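Local coordinates for protein transcriptional activator of comK gene (Bacillus halodurans, PDB 2HQB) that is probably a membrane-anchored lipoprotein of the substrate-binding-protein type that activates the competence gene comK, at residues V161-F174 and G189-Q203. Numbering follows the deposited sequence.
Sequences VGEWTDADKALELF and GDGYHVPVVEAIKDQ
Tyr-192 lays its ring against the first turns of helix 167-174, and the methyl of Ala-170 rests over one face as a CH-pi contact, CB lying 3.8 Å from the ring centroid and 20° off its normal. Gly-189 O lies over the opposite face, while Glu-163 O meets the ring edge in plane, 3.4 Å from Tyr-192 CE2. With CG held between its own backbone N and carbonyl carbon (chi1 57°), the ring turns back toward the 161-166 loop, where Val-161 CG2 reaches CE2, and the hydroxyl hydrogen-bonds to the backbone O of Ile-132 on strand 128-133. Replacing Tyr-192 with an alanine would probably open a gap beside Ala-170 and leave Ile-132 O without its phenolic partner. Gly-189 suits its place because a side chain there would run into the tyrosine ring; its CA instead sits at the edge of the Trp-164 indole, 3.8 Å from CE3.

The axes of the two helical segments approach to 9.2 Å, crossing at -34°, and Ala-167, Ala-170 and Ala-199 offer small surfaces to Pro-195, Tyr-192 and Leu-171. At the first turn, Ala-167 CB meets Pro-195 CB at 3.8 Å; farther along, Leu-171 extends CD2 to Ala-199 CB. Phe-174, its CG anti to the backbone N, swings its ring across to helix 193-203, where it packs against the Ile-200 side chain and the aliphatic CG of Gln-203 abuts the ring edge.

The two helices run in the same general direction and pack side by side against the mixed sheet of one lobe of this periplasmic-binding-protein-like fold, Phe-174 and Val-161 touching Ile-132 and Ile-200 reaching Ala-207 of strand 206-211.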
loop_
_atom_site.group_PDB
_atom_site.type_symbol
_atom_site.label_atom_id
_atom_site.label_comp_id
_atom_site.label_asym_id
_atom_site.label_seq_id
_atom_site.Cartn_x
_atom_site.Cartn_y
_atom_site.Cartn_z
ATOM N N VAL A 161 0.403 1.086 -16.975
ATOM C CA VAL A 161 -1.009 1.051 -17.367
ATOM C C VAL A 161 -1.448 2.501 -17.246
ATOM O O VAL A 161 -0.925 3.271 -16.422
ATOM C CB VAL A 161 -1.879 0.308 -16.391
ATOM C CG1 VAL A 161 -3.296 0.327 -16.885
ATOM C CG2 VAL A 161 -1.382 -1.058 -16.193
ATOM N N GLY A 162 -2.406 2.921 -18.034
ATOM C CA GLY A 162 -2.768 4.311 -17.855
ATOM C C GLY A 162 -3.222 4.603 -16.431
ATOM O O GLY A 162 -2.966 5.677 -15.906
ATOM N N GLU A 163 -3.949 3.651 -15.830
ATOM C CA GLU A 163 -4.466 3.792 -14.460
ATOM C C GLU A 163 -4.499 2.534 -13.568
ATOM O O GLU A 163 -3.865 1.527 -13.870
ATOM C CB GLU A 163 -5.860 4.414 -14.479
ATOM C CG GLU A 163 -6.398 4.578 -13.048
ATOM C CD GLU A 163 -7.434 5.652 -12.909
ATOM O OE1 GLU A 163 -8.357 5.662 -13.768
ATOM O OE2 GLU A 163 -7.319 6.462 -11.944
ATOM N N TRP A 164 -5.235 2.599 -12.464
ATOM C CA TRP A 164 -5.305 1.485 -11.533
ATOM C C TRP A 164 -6.404 0.449 -11.739
ATOM O O TRP A 164 -6.361 -0.623 -11.142
ATOM C CB TRP A 164 -5.455 1.981 -10.107
ATOM C CG TRP A 164 -4.642 3.139 -9.732
ATOM C CD1 TRP A 164 -5.004 4.443 -9.798
ATOM C CD2 TRP A 164 -3.347 3.108 -9.125
ATOM N NE1 TRP A 164 -4.020 5.236 -9.252
ATOM C CE2 TRP A 164 -2.990 4.437 -8.840
ATOM C CE3 TRP A 164 -2.453 2.085 -8.802
ATOM C CZ2 TRP A 164 -1.783 4.768 -8.250
ATOM C CZ3 TRP A 164 -1.265 2.413 -8.222
ATOM C CH2 TRP A 164 -0.931 3.744 -7.951
ATOM N N THR A 165 -7.382 0.746 -12.574
ATOM C CA THR A 165 -8.472 -0.185 -12.750
ATOM C C THR A 165 -8.599 -0.816 -14.119
ATOM O O THR A 165 -9.539 -1.595 -14.346
ATOM C CB THR A 165 -9.774 0.512 -12.457
ATOM O OG1 THR A 165 -9.836 1.715 -13.244
ATOM C CG2 THR A 165 -9.850 0.882 -11.009
ATOM N N ASP A 166 -7.677 -0.508 -15.026
ATOM C CA ASP A 166 -7.746 -1.063 -16.379
ATOM C C ASP A 166 -7.189 -2.504 -16.529
ATOM O O ASP A 166 -6.120 -2.709 -17.110
ATOM C CB ASP A 166 -7.009 -0.133 -17.332
ATOM C CG ASP A 166 -7.467 -0.289 -18.761
ATOM O OD1 ASP A 166 -7.918 -1.415 -19.102
ATOM O OD2 ASP A 166 -7.374 0.707 -19.531
ATOM N N ALA A 167 -7.925 -3.497 -16.043
ATOM C CA ALA A 167 -7.477 -4.873 -16.105
ATOM C C ALA A 167 -7.189 -5.306 -17.529
ATOM O O ALA A 167 -6.343 -6.171 -17.793
ATOM C CB ALA A 167 -8.529 -5.803 -15.482
ATOM N N ASP A 168 -7.928 -4.701 -18.445
ATOM C CA ASP A 168 -7.811 -5.003 -19.851
ATOM C C ASP A 168 -6.395 -4.706 -20.308
ATOM O O ASP A 168 -5.637 -5.632 -20.619
ATOM C CB ASP A 168 -8.822 -4.156 -20.602
ATOM C CG ASP A 168 -9.152 -4.715 -21.949
ATOM O OD1 ASP A 168 -8.902 -5.916 -22.154
ATOM O OD2 ASP A 168 -9.679 -3.958 -22.786
ATOM N N LYS A 169 -6.041 -3.419 -20.323
ATOM C CA LYS A 169 -4.724 -2.971 -20.732
ATOM C C LYS A 169 -3.645 -3.690 -19.926
ATOM O O LYS A 169 -2.666 -4.177 -20.481
ATOM C CB LYS A 169 -4.595 -1.461 -20.516
ATOM C CG LYS A 169 -3.338 -0.837 -21.152
ATOM C CD LYS A 169 -3.334 0.682 -20.986
ATOM C CE LYS A 169 -2.105 1.329 -21.634
ATOM N NZ LYS A 169 -2.006 2.808 -21.381
ATOM N N ALA A 170 -3.827 -3.750 -18.610
ATOM C CA ALA A 170 -2.864 -4.403 -17.740
ATOM C C ALA A 170 -2.626 -5.825 -18.208
ATOM O O ALA A 170 -1.489 -6.337 -18.140
ATOM C CB ALA A 170 -3.380 -4.418 -16.310
ATOM N N LEU A 171 -3.696 -6.479 -18.664
ATOM C CA LEU A 171 -3.551 -7.841 -19.126
ATOM C C LEU A 171 -2.794 -7.845 -20.454
ATOM O O LEU A 171 -1.961 -8.752 -20.682
ATOM C CB LEU A 171 -4.904 -8.542 -19.248
ATOM C CG LEU A 171 -5.484 -9.175 -17.980
ATOM C CD1 LEU A 171 -6.933 -9.489 -18.271
ATOM C CD2 LEU A 171 -4.714 -10.450 -17.539
ATOM N N GLU A 172 -3.047 -6.853 -21.320
ATOM C CA GLU A 172 -2.303 -6.787 -22.582
ATOM C C GLU A 172 -0.807 -6.639 -22.273
ATOM O O GLU A 172 0.023 -7.336 -22.857
ATOM C CB GLU A 172 -2.742 -5.610 -23.434
ATOM C CG GLU A 172 -4.175 -5.673 -23.867
ATOM C CD GLU A 172 -4.624 -4.362 -24.472
ATOM O OE1 GLU A 172 -3.965 -3.925 -25.447
ATOM O OE2 GLU A 172 -5.615 -3.767 -23.969
ATOM N N LEU A 173 -0.464 -5.733 -21.362
ATOM C CA LEU A 173 0.923 -5.552 -20.979
ATOM C C LEU A 173 1.482 -6.881 -20.454
ATOM O O LEU A 173 2.645 -7.203 -20.698
ATOM C CB LEU A 173 1.055 -4.464 -19.912
ATOM C CG LEU A 173 0.567 -3.067 -20.303
ATOM C CD1 LEU A 173 0.718 -2.117 -19.109
ATOM C CD2 LEU A 173 1.345 -2.559 -21.505
ATOM N N PHE A 174 0.673 -7.657 -19.732
ATOM C CA PHE A 174 1.144 -8.959 -19.250
ATOM C C PHE A 174 1.532 -9.814 -20.453
ATOM O O PHE A 174 2.642 -10.355 -20.527
ATOM C CB PHE A 174 0.056 -9.711 -18.486
ATOM C CG PHE A 174 0.435 -11.135 -18.152
ATOM C CD1 PHE A 174 1.638 -11.417 -17.484
ATOM C CD2 PHE A 174 -0.407 -12.193 -18.497
ATOM C CE1 PHE A 174 1.993 -12.726 -17.162
ATOM C CE2 PHE A 174 -0.072 -13.517 -18.188
ATOM C CZ PHE A 174 1.132 -13.791 -17.515
ATOM N N GLY A 189 -0.695 -2.497 -9.124
ATOM C CA GLY A 189 -1.890 -1.671 -9.255
ATOM C C GLY A 189 -2.982 -2.398 -8.520
ATOM O O GLY A 189 -3.353 -3.477 -8.940
ATOM N N ASP A 190 -3.471 -1.841 -7.412
ATOM C CA ASP A 190 -4.534 -2.505 -6.614
ATOM C C ASP A 190 -5.704 -2.885 -7.470
ATOM O O ASP A 190 -6.176 -4.008 -7.430
ATOM C CB ASP A 190 -5.077 -1.595 -5.526
ATOM C CG ASP A 190 -4.040 -1.232 -4.501
ATOM O OD1 ASP A 190 -3.849 -2.044 -3.570
ATOM O OD2 ASP A 190 -3.435 -0.141 -4.642
ATOM N N GLY A 191 -6.185 -1.933 -8.244
ATOM C CA GLY A 191 -7.305 -2.244 -9.101
ATOM C C GLY A 191 -7.228 -3.517 -9.938
ATOM O O GLY A 191 -8.140 -4.342 -9.848
ATOM N N TYR A 192 -6.158 -3.701 -10.728
ATOM C CA TYR A 192 -6.064 -4.871 -11.614
ATOM C C TYR A 192 -5.202 -5.985 -11.144
ATOM O O TYR A 192 -5.069 -6.980 -11.829
ATOM C CB TYR A 192 -5.566 -4.452 -12.994
ATOM C CG TYR A 192 -4.242 -3.750 -12.937
ATOM C CD1 TYR A 192 -3.066 -4.438 -12.562
ATOM C CD2 TYR A 192 -4.161 -2.377 -13.190
ATOM C CE1 TYR A 192 -1.847 -3.750 -12.436
ATOM C CE2 TYR A 192 -2.949 -1.676 -13.066
ATOM C CZ TYR A 192 -1.802 -2.368 -12.687
ATOM O OH TYR A 192 -0.631 -1.667 -12.535
ATOM N N HIS A 193 -4.614 -5.822 -9.976
ATOM C CA HIS A 193 -3.720 -6.813 -9.434
ATOM C C HIS A 193 -4.173 -8.273 -9.566
ATOM O O HIS A 193 -3.461 -9.081 -10.188
ATOM C CB HIS A 193 -3.408 -6.467 -7.988
ATOM C CG HIS A 193 -2.389 -7.360 -7.369
ATOM N ND1 HIS A 193 -1.039 -7.217 -7.604
ATOM C CD2 HIS A 193 -2.524 -8.428 -6.552
ATOM C CE1 HIS A 193 -0.383 -8.163 -6.956
ATOM N NE2 HIS A 193 -1.260 -8.911 -6.308
ATOM N N VAL A 194 -5.330 -8.631 -9.005
ATOM C CA VAL A 194 -5.788 -10.020 -9.125
ATOM C C VAL A 194 -5.993 -10.458 -10.586
ATOM O O VAL A 194 -5.423 -11.468 -11.016
ATOM C CB VAL A 194 -7.041 -10.250 -8.376
ATOM C CG1 VAL A 194 -7.471 -11.659 -8.585
ATOM C CG2 VAL A 194 -6.797 -10.010 -6.895
ATOM N N PRO A 195 -6.812 -9.725 -11.364
ATOM C CA PRO A 195 -7.008 -10.097 -12.769
ATOM C C PRO A 195 -5.682 -10.573 -13.398
ATOM O O PRO A 195 -5.626 -11.613 -14.053
ATOM C CB PRO A 195 -7.476 -8.792 -13.396
ATOM C CG PRO A 195 -8.327 -8.201 -12.333
ATOM C CD PRO A 195 -7.568 -8.503 -11.042
ATOM N N VAL A 196 -4.615 -9.809 -13.169
ATOM C CA VAL A 196 -3.304 -10.137 -13.709
ATOM C C VAL A 196 -2.628 -11.281 -12.959
ATOM O O VAL A 196 -1.939 -12.081 -13.584
ATOM C CB VAL A 196 -2.353 -8.898 -13.717
ATOM C CG1 VAL A 196 -0.928 -9.333 -13.989
ATOM C CG2 VAL A 196 -2.787 -7.890 -14.781
ATOM N N VAL A 197 -2.801 -11.369 -11.638
ATOM C CA VAL A 197 -2.178 -12.469 -10.895
ATOM C C VAL A 197 -2.754 -13.774 -11.418
ATOM O O VAL A 197 -2.029 -14.731 -11.672
ATOM C CB VAL A 197 -2.420 -12.370 -9.359
ATOM C CG1 VAL A 197 -2.192 -13.686 -8.724
ATOM C CG2 VAL A 197 -1.437 -11.446 -8.748
ATOM N N GLU A 198 -4.067 -13.798 -11.573
ATOM C CA GLU A 198 -4.777 -14.954 -12.104
ATOM C C GLU A 198 -4.186 -15.443 -13.433
ATOM O O GLU A 198 -3.744 -16.594 -13.545
ATOM C CB GLU A 198 -6.217 -14.576 -12.366
ATOM C CG GLU A 198 -7.161 -15.567 -11.837
ATOM C CD GLU A 198 -7.519 -15.263 -10.426
ATOM O OE1 GLU A 198 -8.419 -14.424 -10.233
ATOM O OE2 GLU A 198 -6.901 -15.848 -9.516
ATOM N N ALA A 199 -4.231 -14.558 -14.438
ATOM C CA ALA A 199 -3.716 -14.820 -15.782
ATOM C C ALA A 199 -2.303 -15.410 -15.669
ATOM O O ALA A 199 -1.873 -16.226 -16.490
ATOM C CB ALA A 199 -3.706 -13.495 -16.618
ATOM N N ILE A 200 -1.583 -14.994 -14.637
ATOM C CA ILE A 200 -0.239 -15.499 -14.398
ATOM C C ILE A 200 -0.343 -16.926 -13.892
ATOM O O ILE A 200 0.185 -17.838 -14.508
ATOM C CB ILE A 200 0.481 -14.647 -13.360
ATOM C CG1 ILE A 200 0.645 -13.225 -13.913
ATOM C CG2 ILE A 200 1.801 -15.273 -13.009
ATOM C CD1 ILE A 200 1.101 -12.209 -12.913
ATOM N N LYS A 201 -1.039 -17.123 -12.773
ATOM C CA LYS A 201 -1.190 -18.461 -12.210
ATOM C C LYS A 201 -1.545 -19.410 -13.362
ATOM O O LYS A 201 -1.047 -20.541 -13.451
ATOM C CB LYS A 201 -2.297 -18.468 -11.152
ATOM C CG LYS A 201 -2.405 -19.783 -10.366
ATOM C CD LYS A 201 -3.725 -19.889 -9.617
ATOM C CE LYS A 201 -3.516 -20.363 -8.178
ATOM N NZ LYS A 201 -4.807 -20.346 -7.398
ATOM N N ASP A 202 -2.410 -18.923 -14.244
ATOM C CA ASP A 202 -2.844 -19.668 -15.415
ATOM C C ASP A 202 -1.611 -19.991 -16.271
ATOM O O ASP A 202 -1.282 -21.148 -16.456
ATOM C CB ASP A 202 -3.866 -18.818 -16.180
ATOM C CG ASP A 202 -4.025 -19.230 -17.637
ATOM O OD1 ASP A 202 -3.006 -19.293 -18.377
ATOM O OD2 ASP A 202 -5.185 -19.461 -18.053
ATOM N N GLN A 203 -0.924 -18.972 -16.782
ATOM C CA GLN A 203 0.266 -19.184 -17.597
ATOM C C GLN A 203 1.293 -19.996 -16.863
ATOM O O GLN A 203 2.170 -20.549 -17.468
ATOM C CB GLN A 203 0.934 -17.864 -17.977
ATOM C CG GLN A 203 0.101 -16.967 -18.838
ATOM C CD GLN A 203 -0.328 -17.652 -20.103
ATOM O OE1 GLN A 203 0.295 -18.631 -20.531
ATOM N NE2 GLN A 203 -1.388 -17.142 -20.725
#